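Local coordinates for protein D-aminoacyl-tRNA deacylase 1 (Homo sapiens, PDB 2OKV) that hydrolyses D-aminoacyl-tRNAs and mischarged glycyl-tRNA(Ala) as a homodimeric editing enzyme, and may also take part in DNA replication, at residues B[1-13]-B[23-37]. Sequence-based numbering, arbitrary orientation.
Sequences MKAVVQRVTRASV and IGRGICVLLGISLED
I23 and A11 form an antiparallel hydrogen-bonded pair in the three-stranded antiparallel sheet of this DTD-family fold. The same two chain segments pair again, as strands 2-8 and 26-32, inside the five-stranded mixed sheet. The corner at T9 separates the two pairings. I23 CG1 rests on A11 CB at 3.8 Å. Its chi1 of 61° sets CG1 between the backbone N and the carbonyl carbon, and CD1 reaches V8 CG2 at 3.7 Å. At G24 and R25 the chain swings past T9 and R10, and R25 CA and R10 CA make CH...O contacts to backbone carbonyls. G26 resumes the ladder opposite V8. V8 N donates to G26 O, and G26 N to V8 O. The G26 phi of 156° and psi of -135° leave no room for a side chain beside R25 O. I27 CG1 presses on V5 CG1 at 3.3 Å, tighter than usual for two carbons. C28 and Q6 exchange two backbone bonds, Q6 N to C28 O and C28 N to Q6 O, each 2.9 Å. C28 shares its face with V4 and Q6. V4 and C28 bind the magnesium ion here, and Q6 is a further magnesium-binding residue. On the other face V29 CG1 packs on A3 CB, and V29 CG2 lies beside V5 CG2. L30 lies on the face of C28, paired with V4 and packed on T142 of the second subunit. L31 CD2 meets M1 CG at 3.8 Å, the side chains lying at a slant; both touch helix 99-116. G32 closes the ladder with K2. Beyond it a type I turn, S34 to D37, brings the D37 carboxylate back to M1. OD1 forms a salt bridge with M1 N, whose position is less certain. OD2 accepts S34 N at 2.7 Å, from above the carboxylate plane.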
# COMPACT_ATOMS: atom_id res chain seq x y z
N MET B 1 4.92 6.10 -13.80
CA MET B 1 3.73 6.01 -12.91
C MET B 1 3.77 4.75 -12.09
O MET B 1 4.07 3.66 -12.61
CB MET B 1 2.44 6.08 -13.73
CG MET B 1 1.27 6.63 -12.93
SD MET B 1 -0.19 6.96 -13.92
CE MET B 1 0.52 8.04 -15.14
N LYS B 2 3.49 4.90 -10.80
CA LYS B 2 3.34 3.77 -9.89
C LYS B 2 1.99 3.84 -9.21
O LYS B 2 1.45 4.94 -8.99
CB LYS B 2 4.42 3.78 -8.81
CG LYS B 2 5.85 3.61 -9.29
CD LYS B 2 6.72 3.16 -8.12
CE LYS B 2 8.13 3.74 -8.16
NZ LYS B 2 9.15 2.87 -8.83
N ALA B 3 1.46 2.68 -8.83
CA ALA B 3 0.23 2.60 -8.06
C ALA B 3 0.32 1.47 -7.03
O ALA B 3 0.90 0.41 -7.32
CB ALA B 3 -0.97 2.37 -8.99
N VAL B 4 -0.21 1.71 -5.84
CA VAL B 4 -0.45 0.62 -4.89
C VAL B 4 -1.95 0.43 -4.83
O VAL B 4 -2.69 1.36 -4.56
CB VAL B 4 0.17 0.88 -3.50
CG1 VAL B 4 -0.33 -0.19 -2.48
CG2 VAL B 4 1.70 0.87 -3.59
N VAL B 5 -2.37 -0.80 -5.10
CA VAL B 5 -3.78 -1.14 -5.19
C VAL B 5 -4.11 -2.08 -4.04
O VAL B 5 -3.46 -3.13 -3.85
CB VAL B 5 -4.09 -1.81 -6.54
CG1 VAL B 5 -5.53 -2.26 -6.59
CG2 VAL B 5 -3.80 -0.86 -7.72
N GLN B 6 -5.09 -1.70 -3.24
CA GLN B 6 -5.51 -2.56 -2.12
C GLN B 6 -6.96 -2.95 -2.30
O GLN B 6 -7.81 -2.09 -2.53
CB GLN B 6 -5.31 -1.83 -0.78
CG GLN B 6 -3.84 -1.58 -0.44
CD GLN B 6 -3.65 -0.80 0.85
OE1 GLN B 6 -3.73 -1.36 1.96
NE2 GLN B 6 -3.32 0.50 0.72
N ARG B 7 -7.25 -4.24 -2.18
CA ARG B 7 -8.63 -4.71 -2.28
C ARG B 7 -9.31 -4.38 -0.96
O ARG B 7 -8.78 -4.69 0.10
CB ARG B 7 -8.69 -6.22 -2.52
CG ARG B 7 -10.11 -6.79 -2.60
CD ARG B 7 -10.14 -8.27 -2.92
NE ARG B 7 -9.76 -9.09 -1.77
CZ ARG B 7 -9.71 -10.41 -1.76
NH1 ARG B 7 -10.00 -11.10 -2.87
NH2 ARG B 7 -9.36 -11.06 -0.65
N VAL B 8 -10.49 -3.76 -1.02
CA VAL B 8 -11.15 -3.31 0.21
C VAL B 8 -12.57 -3.88 0.39
O VAL B 8 -13.29 -4.12 -0.60
CB VAL B 8 -11.17 -1.76 0.31
CG1 VAL B 8 -9.75 -1.20 0.35
CG2 VAL B 8 -11.98 -1.12 -0.82
N THR B 9 -12.98 -4.08 1.65
CA THR B 9 -14.41 -4.29 1.87
C THR B 9 -15.12 -2.94 1.99
O THR B 9 -16.29 -2.82 1.67
CB THR B 9 -14.79 -5.28 3.03
OG1 THR B 9 -15.07 -4.55 4.21
CG2 THR B 9 -13.74 -6.28 3.27
N ARG B 10 -14.37 -1.91 2.39
CA ARG B 10 -14.81 -0.53 2.35
C ARG B 10 -13.61 0.42 2.47
O ARG B 10 -12.54 0.00 2.86
CB ARG B 10 -15.85 -0.24 3.45
CG ARG B 10 -15.35 -0.50 4.87
CD ARG B 10 -16.41 -0.21 5.94
NE ARG B 10 -17.63 -1.03 5.79
CZ ARG B 10 -17.78 -2.29 6.21
NH1 ARG B 10 -16.79 -2.93 6.83
NH2 ARG B 10 -18.93 -2.90 6.02
N ALA B 11 -13.80 1.68 2.14
CA ALA B 11 -12.71 2.65 2.23
C ALA B 11 -13.31 4.03 2.26
O ALA B 11 -14.40 4.24 1.75
CB ALA B 11 -11.77 2.50 1.05
N SER B 12 -12.62 4.98 2.88
CA SER B 12 -13.11 6.35 2.89
C SER B 12 -11.99 7.34 3.11
O SER B 12 -10.89 6.97 3.54
CB SER B 12 -14.18 6.53 3.97
OG SER B 12 -13.66 6.22 5.24
N VAL B 13 -12.27 8.59 2.79
CA VAL B 13 -11.33 9.68 2.99
C VAL B 13 -12.01 10.70 3.87
O VAL B 13 -13.16 11.09 3.61
CB VAL B 13 -10.92 10.32 1.64
CG1 VAL B 13 -10.15 11.62 1.84
CG2 VAL B 13 -10.13 9.32 0.79
N ILE B 23 -16.39 4.38 -0.23
CA ILE B 23 -16.81 3.28 -1.10
C ILE B 23 -17.08 2.03 -0.27
O ILE B 23 -16.60 1.90 0.86
CB ILE B 23 -15.77 2.95 -2.24
CG1 ILE B 23 -14.41 2.50 -1.68
CG2 ILE B 23 -15.60 4.11 -3.23
CD1 ILE B 23 -13.62 1.61 -2.64
N GLY B 24 -17.86 1.11 -0.84
CA GLY B 24 -18.03 -0.19 -0.24
C GLY B 24 -16.99 -1.12 -0.82
O GLY B 24 -15.81 -0.78 -0.89
N ARG B 25 -17.42 -2.32 -1.23
CA ARG B 25 -16.49 -3.28 -1.82
C ARG B 25 -15.87 -2.72 -3.10
O ARG B 25 -16.54 -2.08 -3.92
CB ARG B 25 -17.21 -4.59 -2.11
CG ARG B 25 -17.59 -5.37 -0.87
CD ARG B 25 -17.78 -6.83 -1.23
NE ARG B 25 -18.02 -7.68 -0.06
CZ ARG B 25 -19.17 -8.30 0.18
NH1 ARG B 25 -20.19 -8.18 -0.66
NH2 ARG B 25 -19.31 -9.06 1.27
N GLY B 26 -14.58 -2.97 -3.27
CA GLY B 26 -13.87 -2.54 -4.45
C GLY B 26 -12.38 -2.41 -4.21
O GLY B 26 -11.75 -3.26 -3.57
N ILE B 27 -11.81 -1.31 -4.67
CA ILE B 27 -10.36 -1.15 -4.70
C ILE B 27 -9.95 0.29 -4.33
O ILE B 27 -10.58 1.24 -4.77
CB ILE B 27 -9.90 -1.68 -6.10
CG1 ILE B 27 -8.77 -2.69 -6.00
CG2 ILE B 27 -9.85 -0.66 -7.25
CD1 ILE B 27 -8.76 -3.58 -7.16
N CYS B 28 -8.93 0.42 -3.48
CA CYS B 28 -8.33 1.72 -3.16
C CYS B 28 -6.99 1.80 -3.87
O CYS B 28 -6.13 0.94 -3.70
CB CYS B 28 -8.13 1.91 -1.64
SG CYS B 28 -7.38 3.51 -1.17
N VAL B 29 -6.83 2.84 -4.68
CA VAL B 29 -5.63 3.02 -5.47
C VAL B 29 -4.89 4.25 -4.95
O VAL B 29 -5.45 5.35 -4.90
CB VAL B 29 -5.97 3.22 -6.98
CG1 VAL B 29 -4.69 3.41 -7.81
CG2 VAL B 29 -6.81 2.04 -7.49
N LEU B 30 -3.64 4.04 -4.54
CA LEU B 30 -2.76 5.14 -4.22
C LEU B 30 -1.88 5.37 -5.43
O LEU B 30 -1.13 4.48 -5.83
CB LEU B 30 -1.93 4.82 -2.98
CG LEU B 30 -2.78 4.65 -1.71
CD1 LEU B 30 -2.00 3.94 -0.62
CD2 LEU B 30 -3.29 6.02 -1.18
N LEU B 31 -1.98 6.57 -6.00
CA LEU B 31 -1.41 6.86 -7.33
C LEU B 31 -0.20 7.80 -7.29
O LEU B 31 -0.33 8.98 -6.93
CB LEU B 31 -2.49 7.45 -8.22
CG LEU B 31 -2.60 7.16 -9.72
CD1 LEU B 31 -2.70 8.50 -10.44
CD2 LEU B 31 -1.50 6.29 -10.33
N GLY B 32 0.96 7.29 -7.71
CA GLY B 32 2.20 8.05 -7.76
C GLY B 32 2.59 8.48 -9.16
O GLY B 32 3.02 7.66 -9.97
N ILE B 33 2.47 9.78 -9.44
CA ILE B 33 2.76 10.35 -10.75
C ILE B 33 4.17 10.91 -10.82
O ILE B 33 4.57 11.76 -10.01
CB ILE B 33 1.75 11.49 -11.12
CG1 ILE B 33 0.31 10.96 -11.14
CG2 ILE B 33 2.11 12.14 -12.45
CD1 ILE B 33 -0.75 12.09 -10.88
N SER B 34 4.94 10.47 -11.81
CA SER B 34 6.31 10.91 -11.95
C SER B 34 6.43 12.01 -12.98
O SER B 34 5.56 12.16 -13.84
CB SER B 34 7.21 9.74 -12.35
OG SER B 34 7.50 9.80 -13.73
N LEU B 35 7.52 12.77 -12.88
CA LEU B 35 7.92 13.80 -13.84
C LEU B 35 7.87 13.36 -15.30
O LEU B 35 7.50 14.14 -16.18
CB LEU B 35 9.36 14.24 -13.54
CG LEU B 35 9.61 15.58 -12.87
CD1 LEU B 35 11.10 15.74 -12.58
CD2 LEU B 35 9.11 16.74 -13.72
N GLU B 36 8.29 12.12 -15.56
CA GLU B 36 8.39 11.63 -16.94
C GLU B 36 7.07 11.08 -17.49
O GLU B 36 6.98 10.72 -18.67
CB GLU B 36 9.53 10.61 -17.09
CG GLU B 36 10.77 11.17 -17.80
CD GLU B 36 11.61 10.07 -18.46
OE1 GLU B 36 12.06 10.27 -19.62
OE2 GLU B 36 11.83 9.01 -17.83
N ASP B 37 6.04 11.05 -16.63
CA ASP B 37 4.73 10.50 -17.01
C ASP B 37 4.03 11.30 -18.13
O ASP B 37 4.12 12.52 -18.21
CB ASP B 37 3.82 10.34 -15.79
CG ASP B 37 4.16 9.10 -14.93
OD1 ASP B 37 4.83 8.15 -15.42
OD2 ASP B 37 3.74 9.08 -13.76